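Predicted acyltransferase with acyl-CoA N-acyltransferase domain (Escherichia coli, PDB 4RS2) probably transfers acyl groups from acyl-coenzyme A to an acceptor as a GNAT-family N-acetyltransferase, binds coenzyme A, and when overexpressed suppresses silencing by small RNAs. Local coordinates at residues D31-L34 / R35-E39; L93-E97 / K98-Q102; V174-H177 / E178-R182; A131-R135 / F136-L140. All blocks are in the same frame, centred on the assembly; numbering follows the deposited sequence. Where two conformers were deposited one is given.

Contact 1: residues D31-L34 / R35-E39; sequences DALL and RRSFE. With COA (coenzyme A), chain C.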
# COMPACT_ATOMS: atom_id res chain seq x y z
N ASP A 31 9.69 -6.92 -8.47
CA ASP A 31 10.50 -7.72 -7.55
C ASP A 31 11.84 -7.10 -7.31
O ASP A 31 12.31 -7.05 -6.15
CB ASP A 31 10.65 -9.15 -8.05
CG ASP A 31 11.20 -10.11 -7.00
OD1 ASP A 31 10.39 -10.64 -6.21
OD2 ASP A 31 12.41 -10.37 -6.98
N ALA A 32 12.46 -6.57 -8.37
CA ALA A 32 13.79 -6.01 -8.27
C ALA A 32 13.73 -4.74 -7.46
O ALA A 32 14.60 -4.49 -6.64
CB ALA A 32 14.39 -5.77 -9.65
N LEU A 33 12.71 -3.92 -7.71
CA LEU A 33 12.53 -2.71 -6.91
C LEU A 33 12.37 -3.00 -5.42
O LEU A 33 12.97 -2.33 -4.56
CB LEU A 33 11.30 -1.94 -7.40
CG LEU A 33 10.93 -0.72 -6.58
CD1 LEU A 33 11.96 0.42 -6.67
CD2 LEU A 33 9.57 -0.26 -7.06
N LEU A 34 11.56 -4.02 -5.10
CA LEU A 34 11.31 -4.34 -3.70
C LEU A 34 12.55 -4.91 -3.03
O LEU A 34 12.84 -4.59 -1.87
CB LEU A 34 10.11 -5.31 -3.56
CG LEU A 34 8.78 -4.67 -4.04
CD1 LEU A 34 7.66 -5.68 -4.00
CD2 LEU A 34 8.43 -3.45 -3.23
N ARG A 35 13.33 -5.71 -3.75
CA ARG A 35 14.54 -6.26 -3.15
C ARG A 35 15.61 -5.23 -2.88
O ARG A 35 16.37 -5.35 -1.90
CB ARG A 35 15.11 -7.35 -4.04
CG ARG A 35 14.27 -8.60 -4.06
CD ARG A 35 14.86 -9.73 -4.88
NE ARG A 35 14.00 -10.91 -4.77
CZ ARG A 35 14.16 -11.89 -3.88
NH1 ARG A 35 15.20 -11.89 -3.04
NH2 ARG A 35 13.28 -12.88 -3.83
N ARG A 36 15.66 -4.22 -3.74
CA ARG A 36 16.67 -3.18 -3.59
C ARG A 36 16.26 -2.07 -2.63
O ARG A 36 17.13 -1.41 -2.08
CB ARG A 36 17.13 -2.63 -4.95
CG ARG A 36 16.15 -1.82 -5.76
CD ARG A 36 16.84 -1.26 -7.01
NE ARG A 36 15.91 -0.52 -7.86
CZ ARG A 36 15.17 -1.05 -8.85
NH1 ARG A 36 15.24 -2.34 -9.14
NH2 ARG A 36 14.37 -0.27 -9.55
N SER A 37 14.96 -1.92 -2.40
CA SER A 37 14.40 -0.82 -1.59
C SER A 37 14.22 -1.08 -0.11
O SER A 37 14.19 -0.13 0.67
CB SER A 37 13.05 -0.40 -2.15
OG SER A 37 13.21 0.14 -3.44
N PHE A 38 14.11 -2.35 0.27
CA PHE A 38 13.92 -2.72 1.64
C PHE A 38 15.16 -3.36 2.20
O PHE A 38 16.04 -3.78 1.45
CB PHE A 38 12.68 -3.60 1.80
CG PHE A 38 11.41 -2.84 1.52
CD1 PHE A 38 10.82 -2.11 2.51
CD2 PHE A 38 10.86 -2.82 0.26
CE1 PHE A 38 9.67 -1.38 2.28
CE2 PHE A 38 9.72 -2.08 0.01
CZ PHE A 38 9.13 -1.36 1.02
N GLU A 39 15.20 -3.44 3.53
CA GLU A 39 16.34 -3.99 4.26
C GLU A 39 16.44 -5.53 4.15
O GLU A 39 17.47 -6.12 4.44
CB GLU A 39 16.26 -3.55 5.74
CG GLU A 39 16.62 -2.07 5.99
CD GLU A 39 16.23 -1.54 7.39
OE1 GLU A 39 15.12 -1.87 7.89
OE2 GLU A 39 17.00 -0.76 7.98
N1A COA C . 9.37 9.72 6.98
C2A COA C . 8.45 10.71 6.97
N3A COA C . 8.05 11.32 5.84
C4A COA C . 8.55 10.92 4.64
C5A COA C . 9.54 9.85 4.58
C6A COA C . 9.94 9.24 5.85
N6A COA C . 10.84 8.24 5.82
N7A COA C . 9.86 9.68 3.29
C8A COA C . 9.13 10.57 2.58
N9A COA C . 8.39 11.32 3.38
C1B COA C . 7.44 12.36 2.98
C2B COA C . 7.99 13.41 2.03
O2B COA C . 8.79 14.38 2.70
C3B COA C . 6.71 13.96 1.46
O3B COA C . 6.09 14.84 2.40
P3B COA C . 4.88 15.84 1.99
O7A COA C . 4.39 15.45 0.62
O8A COA C . 3.88 15.76 3.07
O9A COA C . 5.54 17.18 1.99
C4B COA C . 5.83 12.71 1.34
O4B COA C . 6.40 11.73 2.22
C5B COA C . 5.76 12.16 -0.07
O5B COA C . 7.09 12.03 -0.60
P1A COA C . 7.42 11.37 -2.03
O1A COA C . 8.47 12.17 -2.72
O2A COA C . 6.10 11.05 -2.67
O3A COA C . 8.07 9.95 -1.59
P2A COA C . 9.61 9.50 -1.54
O4A COA C . 10.23 9.51 -2.87
O5A COA C . 10.36 10.28 -0.48
O6A COA C . 9.39 7.97 -1.11
CBP COA C . 9.33 6.09 0.42
CCP COA C . 9.11 7.58 0.24
CDP COA C . 9.07 5.69 1.87
CEP COA C . 8.32 5.40 -0.48
CAP COA C . 10.77 5.77 -0.00
OAP COA C . 11.72 6.49 0.82
C9P COA C . 11.12 4.30 -0.00
O9P COA C . 10.81 3.55 -0.95
N8P COA C . 11.83 3.89 1.04
C7P COA C . 12.32 2.52 1.13
C6P COA C . 11.24 1.61 1.68
C5P COA C . 10.98 1.98 3.13
O5P COA C . 9.99 2.62 3.44
N4P COA C . 11.87 1.55 4.01
C3P COA C . 11.69 1.71 5.44
C2P COA C . 11.90 0.37 6.15
S1P COA C . 10.69 0.15 7.48
O HOH W 1 10.88 -12.91 -5.41
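The last two turns of helix 27-37, the first helix of the GNAT fold, tie Asp31 to Arg35 by an i to i+4 salt bridge and deliver Ser37 and Phe38 to the coenzyme A pocket. Arg35 NE reaches Asp31 OD2 at 2.8 Å on the syn side of the carboxylate. That oxygen lies close to the guanidinium plane, although the two flat groups are turned 42° against each other. Water 1 closes a ring on the same edge, donating to Asp31 OD1 and accepting from Arg35 NH2 at 2.9 Å; Arg35 NH1 has a second carboxylate partner in Asp41. In the conformer given, Arg36 has CG between backbone N and carbonyl carbon (chi1 69°), which folds the extended chain back along the helix and lays one guanidinium face over Leu33 CA; its terminal NH2 then makes a salt bridge with Asp96. Near the helix end, Ser37 OG donates to Leu33 O at 2.7 Å, a bond shorter than the weak one from Ser37 N to the same oxygen. Phe38 leaves helical geometry. Its ring lies beside Leu34, CE2 being 3.7 Å from Leu34 CD2, with Leu34 O at the ring edge, while Pro92 and Ala94 of strand 87-95 also touch it. Over one face of the ring passes the pantetheine arm, C6P of coenzyme A standing 3.4 Å from Phe38 CE1.

Contact 2: residues L93-E97 / K98-Q102; sequences LAVDE and KYRGQ. With COA (coenzyme A), chain C.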
# COMPACT_ATOMS: atom_id res chain seq x y z
N LEU A 93 5.01 -0.14 -0.06
CA LEU A 93 5.07 1.14 -0.74
C LEU A 93 6.53 1.43 -0.94
O LEU A 93 7.30 1.50 0.03
CB LEU A 93 4.43 2.25 0.10
CG LEU A 93 4.60 3.67 -0.45
CD1 LEU A 93 3.90 3.78 -1.78
CD2 LEU A 93 4.05 4.70 0.55
N ALA A 94 6.94 1.62 -2.18
CA ALA A 94 8.34 1.84 -2.48
C ALA A 94 8.57 2.74 -3.66
O ALA A 94 7.85 2.66 -4.65
CB ALA A 94 9.03 0.52 -2.71
N VAL A 95 9.57 3.60 -3.52
CA VAL A 95 10.03 4.41 -4.64
C VAL A 95 11.54 4.21 -4.77
O VAL A 95 12.28 4.24 -3.76
CB VAL A 95 9.66 5.88 -4.44
CG1 VAL A 95 10.34 6.76 -5.48
CG2 VAL A 95 8.15 6.06 -4.44
N ASP A 96 11.99 3.98 -6.01
CA ASP A 96 13.41 3.78 -6.29
C ASP A 96 14.21 4.98 -5.76
O ASP A 96 13.81 6.09 -5.95
CB ASP A 96 13.63 3.61 -7.78
CG ASP A 96 15.05 3.19 -8.12
OD1 ASP A 96 16.02 3.89 -7.75
OD2 ASP A 96 15.23 2.19 -8.86
N GLU A 97 15.32 4.69 -5.11
CA GLU A 97 16.15 5.74 -4.51
C GLU A 97 16.46 6.87 -5.52
O GLU A 97 16.54 8.04 -5.14
CB GLU A 97 17.42 5.12 -3.89
CG GLU A 97 18.17 6.05 -2.96
CD GLU A 97 19.17 5.34 -2.05
OE1 GLU A 97 19.12 4.08 -1.90
OE2 GLU A 97 20.03 6.04 -1.46
N LYS A 98 16.60 6.54 -6.81
CA LYS A 98 16.85 7.57 -7.86
C LYS A 98 15.73 8.58 -8.09
O LYS A 98 15.94 9.65 -8.73
CB LYS A 98 17.10 6.91 -9.21
CG LYS A 98 18.25 5.91 -9.25
CD LYS A 98 18.49 5.37 -10.66
CE LYS A 98 19.49 4.22 -10.70
NZ LYS A 98 20.84 4.37 -10.05
N TYR A 99 14.54 8.26 -7.59
CA TYR A 99 13.38 9.10 -7.79
C TYR A 99 12.76 9.57 -6.50
O TYR A 99 11.66 10.11 -6.52
CB TYR A 99 12.35 8.34 -8.63
CG TYR A 99 12.79 8.15 -10.06
CD1 TYR A 99 13.60 7.09 -10.44
CD2 TYR A 99 12.41 9.06 -11.03
CE1 TYR A 99 14.02 6.94 -11.74
CE2 TYR A 99 12.81 8.92 -12.35
CZ TYR A 99 13.62 7.86 -12.69
OH TYR A 99 14.02 7.73 -14.00
N ARG A 100 13.46 9.44 -5.38
CA ARG A 100 12.87 9.89 -4.13
C ARG A 100 12.81 11.39 -4.00
O ARG A 100 13.64 12.12 -4.58
CB ARG A 100 13.54 9.27 -2.92
CG ARG A 100 13.17 7.82 -2.80
CD ARG A 100 13.88 7.13 -1.67
NE ARG A 100 13.69 5.71 -1.85
CZ ARG A 100 14.39 4.77 -1.23
NH1 ARG A 100 15.31 5.10 -0.34
NH2 ARG A 100 14.17 3.50 -1.50
N GLY A 101 11.80 11.82 -3.24
CA GLY A 101 11.52 13.23 -2.96
C GLY A 101 10.86 13.97 -4.11
O GLY A 101 10.82 15.21 -4.12
N GLN A 102 10.32 13.23 -5.08
CA GLN A 102 9.65 13.83 -6.24
C GLN A 102 8.13 13.80 -6.13
O GLN A 102 7.43 14.21 -7.07
CB GLN A 102 10.08 13.12 -7.54
CG GLN A 102 11.54 13.27 -7.88
CD GLN A 102 11.94 12.64 -9.21
OE1 GLN A 102 11.08 12.29 -10.03
NE2 GLN A 102 13.23 12.43 -9.39
N1A COA C . 9.37 9.72 6.98
C2A COA C . 8.45 10.71 6.97
N3A COA C . 8.05 11.32 5.84
C4A COA C . 8.55 10.92 4.64
C5A COA C . 9.54 9.85 4.58
C6A COA C . 9.94 9.24 5.85
N6A COA C . 10.84 8.24 5.82
N7A COA C . 9.86 9.68 3.29
C8A COA C . 9.13 10.57 2.58
N9A COA C . 8.39 11.32 3.38
C1B COA C . 7.44 12.36 2.98
C2B COA C . 7.99 13.41 2.03
O2B COA C . 8.79 14.38 2.70
C3B COA C . 6.71 13.96 1.46
O3B COA C . 6.09 14.84 2.40
P3B COA C . 4.88 15.84 1.99
O7A COA C . 4.39 15.45 0.62
O8A COA C . 3.88 15.76 3.07
O9A COA C . 5.54 17.18 1.99
C4B COA C . 5.83 12.71 1.34
O4B COA C . 6.40 11.73 2.22
C5B COA C . 5.76 12.16 -0.07
O5B COA C . 7.09 12.03 -0.60
P1A COA C . 7.42 11.37 -2.03
O1A COA C . 8.47 12.17 -2.72
O2A COA C . 6.10 11.05 -2.67
O3A COA C . 8.07 9.95 -1.59
P2A COA C . 9.61 9.50 -1.54
O4A COA C . 10.23 9.51 -2.87
O5A COA C . 10.36 10.28 -0.48
O6A COA C . 9.39 7.97 -1.11
CBP COA C . 9.33 6.09 0.42
CCP COA C . 9.11 7.58 0.24
CDP COA C . 9.07 5.69 1.87
CEP COA C . 8.32 5.40 -0.48
CAP COA C . 10.77 5.77 -0.00
OAP COA C . 11.72 6.49 0.82
C9P COA C . 11.12 4.30 -0.00
O9P COA C . 10.81 3.55 -0.95
N8P COA C . 11.83 3.89 1.04
C7P COA C . 12.32 2.52 1.13
C6P COA C . 11.24 1.61 1.68
C5P COA C . 10.98 1.98 3.13
O5P COA C . 9.99 2.62 3.44
N4P COA C . 11.87 1.55 4.01
C3P COA C . 11.69 1.71 5.44
C2P COA C . 11.90 0.37 6.15
S1P COA C . 10.69 0.15 7.48
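The Arg100 guanidinium is sandwiched: Glu97 CA lies over one face, the pantetheine arm of coenzyme A covers the opposite face with C9P 3.2 Å above the plane, and Val95 O sits at the edge. This is the pyrophosphate-binding turn of the GNAT fold, between strand 87-95 and helix 104-118. Arg100 grips Val95 O side-on, NE at 2.8 Å and NH2 at 3.0 Å, with the oxygen nearly in the guanidinium plane; the two bonds hold the flat group against the cofactor. From the same residue, Val95 N donates almost straight to O9P of coenzyme A at 2.9 Å. With CG anti to the backbone N (chi1 -171°), the carboxylate of Asp96 lies alongside Lys98, and OD1 accepts from Lys98 N through its anti lone pair at 2.9 Å while OD2 forms the salt bridge with Arg36. Asp96 O in turn takes Tyr99 N, which stands above the carbonyl plane, and Asp96 CB meets the edge of the Tyr99 ring. A type II turn from Tyr99 to Gln102 follows, and Gly103 N also donates to coenzyme A. Within that turn, Gly101 N points at the pyrophosphate, donating to O4A of coenzyme A at 2.8 Å.

Contact 3: residues V174-H177 / E178-R182; sequences VEYH and EHFNR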
# COMPACT_ATOMS: atom_id res chain seq x y z
N VAL A 174 -8.46 -6.31 12.80
CA VAL A 174 -8.36 -6.26 11.37
C VAL A 174 -7.33 -7.31 11.00
O VAL A 174 -6.17 -7.21 11.40
CB VAL A 174 -7.89 -4.87 10.89
CG1 VAL A 174 -7.70 -4.87 9.39
CG2 VAL A 174 -8.84 -3.78 11.38
N GLU A 175 -7.75 -8.33 10.25
CA GLU A 175 -6.88 -9.42 9.86
C GLU A 175 -6.41 -9.34 8.42
O GLU A 175 -7.22 -9.22 7.49
CB GLU A 175 -7.60 -10.74 10.09
CG GLU A 175 -7.61 -11.22 11.54
CD GLU A 175 -6.50 -12.20 11.85
OE1 GLU A 175 -5.32 -11.90 11.66
OE2 GLU A 175 -6.84 -13.29 12.29
N TYR A 176 -5.09 -9.40 8.25
CA TYR A 176 -4.47 -9.43 6.92
C TYR A 176 -4.41 -10.92 6.51
O TYR A 176 -4.64 -11.83 7.30
CB TYR A 176 -3.05 -8.89 6.95
CG TYR A 176 -2.85 -7.40 7.07
CD1 TYR A 176 -3.13 -6.73 8.26
CD2 TYR A 176 -2.24 -6.68 6.06
CE1 TYR A 176 -2.90 -5.36 8.38
CE2 TYR A 176 -2.01 -5.32 6.17
CZ TYR A 176 -2.33 -4.66 7.34
OH TYR A 176 -2.08 -3.34 7.52
N HIS A 177 -4.10 -11.15 5.25
CA HIS A 177 -3.92 -12.50 4.78
C HIS A 177 -2.71 -13.12 5.49
O HIS A 177 -1.78 -12.41 5.91
CB HIS A 177 -3.65 -12.45 3.31
CG HIS A 177 -3.62 -13.79 2.68
ND1 HIS A 177 -2.45 -14.49 2.50
CD2 HIS A 177 -4.62 -14.60 2.25
CE1 HIS A 177 -2.72 -15.65 1.94
NE2 HIS A 177 -4.03 -15.74 1.78
N GLU A 178 -2.72 -14.43 5.64
CA GLU A 178 -1.63 -15.09 6.36
C GLU A 178 -0.25 -14.89 5.75
O GLU A 178 0.74 -15.06 6.44
CB GLU A 178 -1.94 -16.57 6.52
CG GLU A 178 -2.01 -17.32 5.21
CD GLU A 178 -2.48 -18.73 5.41
OE1 GLU A 178 -1.67 -19.53 5.91
OE2 GLU A 178 -3.63 -19.02 5.04
N HIS A 179 -0.17 -14.51 4.47
CA HIS A 179 1.14 -14.26 3.86
C HIS A 179 1.87 -13.13 4.55
O HIS A 179 3.10 -13.00 4.42
CB HIS A 179 1.04 -13.93 2.36
CG HIS A 179 0.72 -15.11 1.50
ND1 HIS A 179 1.11 -16.40 1.82
CD2 HIS A 179 0.15 -15.19 0.28
CE1 HIS A 179 0.72 -17.21 0.86
NE2 HIS A 179 0.14 -16.51 -0.08
N PHE A 180 1.15 -12.33 5.33
CA PHE A 180 1.79 -11.23 6.11
C PHE A 180 2.49 -11.69 7.39
O PHE A 180 3.16 -10.88 8.05
CB PHE A 180 0.78 -10.14 6.43
CG PHE A 180 0.52 -9.20 5.28
CD1 PHE A 180 -0.37 -9.54 4.28
CD2 PHE A 180 1.17 -7.98 5.20
CE1 PHE A 180 -0.61 -8.70 3.25
CE2 PHE A 180 0.94 -7.13 4.15
CZ PHE A 180 0.03 -7.49 3.17
N ASN A 181 2.31 -12.95 7.76
CA ASN A 181 2.89 -13.47 9.00
C ASN A 181 4.30 -13.97 8.78
O ASN A 181 4.66 -15.08 9.19
CB ASN A 181 2.00 -14.59 9.53
CG ASN A 181 0.60 -14.09 9.87
OD1 ASN A 181 0.40 -12.90 10.12
ND2 ASN A 181 -0.37 -14.97 9.82
N ARG A 182 5.09 -13.16 8.11
CA ARG A 182 6.49 -13.45 7.85
C ARG A 182 7.25 -12.36 8.58
O ARG A 182 6.71 -11.28 8.84
CB ARG A 182 6.80 -13.41 6.35
CG ARG A 182 6.59 -12.08 5.69
CD ARG A 182 6.82 -12.21 4.21
NE ARG A 182 5.72 -12.98 3.62
CZ ARG A 182 5.84 -13.93 2.70
NH1 ARG A 182 4.74 -14.50 2.23
NH2 ARG A 182 7.03 -14.36 2.26
O HOH W 2 -1.71 -11.95 8.83
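Tyr176 directs its ring edge at the face of Phe180 in an edge-to-face pair, planes at 55°, in the stretch that leads from strand 172-175 into a 3-10 turn at residues 178-180. Tyr176 CD2 stands over the centre of the Phe180 ring, 3.7 Å from CE2. His177 O lies at that ring's edge and accepts Phe180 N at 3.0 Å, closing the turn. The His177 side chain folds forward with CG anti to the backbone N (chi1 -173°), which lets ND1 accept His179 N at 3.0 Å, the donor tilted 32° from the imidazole plane; this is consistent with an unprotonated ND1. The two imidazoles run alongside each other at an oblique angle, with His177 CE1 over one face of His179, 3.3 Å from CD2, while Glu178 CG makes an off-centre CH-pi contact with the His177 ring. Farther out, Asp53 takes a hydrogen bond from His179 NE2, Trp150 meets Tyr176, and Leu46 of helix 42-53 touches both Phe180 and His179, so the turn is packed against this helix. Arg182, salt-bridged to Asp49, folds back on the turn, its NE donating to His179 O at 2.7 Å, nearly along the C=O axis.

Contact 4: residues A131-R135 / F136-L140; sequences ALYSR and FGFEL. With COA (coenzyme A), chain C.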
# COMPACT_ATOMS: atom_id res chain seq x y z
N ALA A 131 4.48 9.44 10.90
CA ALA A 131 5.07 10.67 10.37
C ALA A 131 5.05 10.63 8.84
O ALA A 131 5.10 11.68 8.17
CB ALA A 131 6.48 10.87 10.91
N LEU A 132 5.00 9.43 8.26
CA LEU A 132 4.84 9.32 6.83
C LEU A 132 3.36 9.29 6.47
O LEU A 132 2.86 10.15 5.74
CB LEU A 132 5.54 8.06 6.33
CG LEU A 132 5.29 7.62 4.90
CD1 LEU A 132 5.75 8.70 3.96
CD2 LEU A 132 5.97 6.32 4.58
N TYR A 133 2.64 8.29 6.97
CA TYR A 133 1.25 8.08 6.52
C TYR A 133 0.24 9.12 6.91
O TYR A 133 -0.76 9.30 6.21
CB TYR A 133 0.77 6.64 6.84
CG TYR A 133 1.61 5.66 6.08
CD1 TYR A 133 1.38 5.45 4.73
CD2 TYR A 133 2.69 5.01 6.67
CE1 TYR A 133 2.19 4.59 4.01
CE2 TYR A 133 3.48 4.12 5.97
CZ TYR A 133 3.24 3.94 4.62
OH TYR A 133 4.04 3.09 3.87
N SER A 134 0.47 9.83 8.00
CA SER A 134 -0.46 10.90 8.34
C SER A 134 -0.53 11.97 7.23
O SER A 134 -1.53 12.67 7.09
CB SER A 134 -0.09 11.54 9.67
OG SER A 134 1.15 12.24 9.66
N ARG A 135 0.55 12.08 6.46
CA ARG A 135 0.63 13.07 5.38
C ARG A 135 -0.36 12.81 4.30
O ARG A 135 -0.72 13.71 3.54
CB ARG A 135 2.03 13.04 4.75
CG ARG A 135 3.14 13.39 5.71
CD ARG A 135 4.47 13.18 5.04
NE ARG A 135 5.55 13.48 5.95
CZ ARG A 135 6.00 14.69 6.22
NH1 ARG A 135 5.46 15.74 5.65
NH2 ARG A 135 6.99 14.85 7.10
N PHE A 136 -0.80 11.55 4.22
CA PHE A 136 -1.70 11.11 3.17
C PHE A 136 -3.13 10.93 3.71
O PHE A 136 -3.98 10.36 3.05
CB PHE A 136 -1.20 9.81 2.56
CG PHE A 136 0.27 9.81 2.21
CD1 PHE A 136 0.87 10.90 1.56
CD2 PHE A 136 1.05 8.70 2.46
CE1 PHE A 136 2.21 10.90 1.22
CE2 PHE A 136 2.40 8.69 2.13
CZ PHE A 136 2.98 9.79 1.49
N GLY A 137 -3.36 11.38 4.93
CA GLY A 137 -4.70 11.30 5.48
C GLY A 137 -4.99 10.15 6.39
O GLY A 137 -6.07 10.07 6.93
N PHE A 138 -4.01 9.31 6.66
CA PHE A 138 -4.23 8.19 7.55
C PHE A 138 -4.32 8.65 8.99
O PHE A 138 -3.62 9.59 9.41
CB PHE A 138 -3.10 7.15 7.41
CG PHE A 138 -3.22 6.28 6.20
CD1 PHE A 138 -2.82 6.73 4.97
CD2 PHE A 138 -3.78 5.02 6.30
CE1 PHE A 138 -2.95 5.96 3.84
CE2 PHE A 138 -3.93 4.25 5.18
CZ PHE A 138 -3.54 4.72 3.93
N GLU A 139 -5.18 8.00 9.76
CA GLU A 139 -5.36 8.30 11.17
C GLU A 139 -4.95 7.08 11.99
O GLU A 139 -4.93 5.97 11.47
CB GLU A 139 -6.83 8.59 11.43
CG GLU A 139 -7.33 9.86 10.79
CD GLU A 139 -8.83 9.91 10.73
OE1 GLU A 139 -9.49 8.82 10.72
OE2 GLU A 139 -9.34 11.04 10.67
N LEU A 140 -4.65 7.29 13.27
CA LEU A 140 -4.28 6.15 14.14
C LEU A 140 -5.48 5.24 14.32
O LEU A 140 -6.56 5.67 14.71
CB LEU A 140 -3.77 6.62 15.50
CG LEU A 140 -2.31 6.98 15.55
CD1 LEU A 140 -2.03 7.56 16.94
CD2 LEU A 140 -1.49 5.73 15.31
N1A COA C . 9.37 9.72 6.98
C2A COA C . 8.45 10.71 6.97
N3A COA C . 8.05 11.32 5.84
C4A COA C . 8.55 10.92 4.64
C5A COA C . 9.54 9.85 4.58
C6A COA C . 9.94 9.24 5.85
N6A COA C . 10.84 8.24 5.82
N7A COA C . 9.86 9.68 3.29
C8A COA C . 9.13 10.57 2.58
N9A COA C . 8.39 11.32 3.38
C1B COA C . 7.44 12.36 2.98
C2B COA C . 7.99 13.41 2.03
O2B COA C . 8.79 14.38 2.70
C3B COA C . 6.71 13.96 1.46
O3B COA C . 6.09 14.84 2.40
P3B COA C . 4.88 15.84 1.99
O7A COA C . 4.39 15.45 0.62
O8A COA C . 3.88 15.76 3.07
O9A COA C . 5.54 17.18 1.99
C4B COA C . 5.83 12.71 1.34
O4B COA C . 6.40 11.73 2.22
C5B COA C . 5.76 12.16 -0.07
O5B COA C . 7.09 12.03 -0.60
P1A COA C . 7.42 11.37 -2.03
O1A COA C . 8.47 12.17 -2.72
O2A COA C . 6.10 11.05 -2.67
O3A COA C . 8.07 9.95 -1.59
P2A COA C . 9.61 9.50 -1.54
O4A COA C . 10.23 9.51 -2.87
O5A COA C . 10.36 10.28 -0.48
O6A COA C . 9.39 7.97 -1.11
CBP COA C . 9.33 6.09 0.42
CCP COA C . 9.11 7.58 0.24
CDP COA C . 9.07 5.69 1.87
CEP COA C . 8.32 5.40 -0.48
CAP COA C . 10.77 5.77 -0.00
OAP COA C . 11.72 6.49 0.82
C9P COA C . 11.12 4.30 -0.00
O9P COA C . 10.81 3.55 -0.95
N8P COA C . 11.83 3.89 1.04
C7P COA C . 12.32 2.52 1.13
C6P COA C . 11.24 1.61 1.68
C5P COA C . 10.98 1.98 3.13
O5P COA C . 9.99 2.62 3.44
N4P COA C . 11.87 1.55 4.01
C3P COA C . 11.69 1.71 5.44
C2P COA C . 11.90 0.37 6.15
S1P COA C . 10.69 0.15 7.48
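Tyr133 turns its ring edge toward the face of Phe138, planes at 78° and centroids 5.8 Å apart, while its CD1 approaches the edge of the Phe136 ring, 4.0 Å from CD2. Phe136 thus fits between Tyr133 and the cofactor: Leu132 O lies over one of its faces, Leu132 CD1 is 3.8 Å from its CE2, and C5B of coenzyme A comes in at the rim near CZ. Leu132, with CG anti to the backbone N (chi1 170°), also places CD1 against the ribose and adenine. Between Tyr133 and Phe138 the chain turns through a Schellman motif that ends the helix beginning at residue 130. Gly137, at positive phi, is its C-prime residue; Phe138 N bonds to Tyr133 O at 3.3 Å and Gly137 N to Ser134 O at 3.1 Å. Tyr133 O accepts Phe136 N as well, the two donors arriving from opposite faces of the carbonyl plane. Beyond the turn Phe138 packs on Met90 of strand 87-95 and on Val124, and makes an edge-to-face pair with His160. Arg135 extends the other way, to the 3'-phosphoadenosine end of coenzyme A: NE makes a weak hydrogen bond to N3A, and NH1 donates to the phosphate oxygen O8A at 3.0 Å.

Contacts 1, 2 and 4 all line the coenzyme A site and meet different parts of the cofactor: Ser37 and Phe38 the pantetheine arm, residues 94-102 both pantetheine and pyrophosphate, and 131-136 the adenosine end and its phosphate. Contacts 1 and 2 touch directly, through a charged tie between Arg36 and Asp96 and through Phe38 packing on strand 87-95; contact 4 meets contact 2 by packing, the Tyr133 hydroxyl against Leu93. These three mix buried apolar residues with exposed charged ones. Contact 3 is a surface contact, away from the cofactor and built largely from aromatic and imidazole rings, but its strand belongs to the same sheet as contacts 2 and 4.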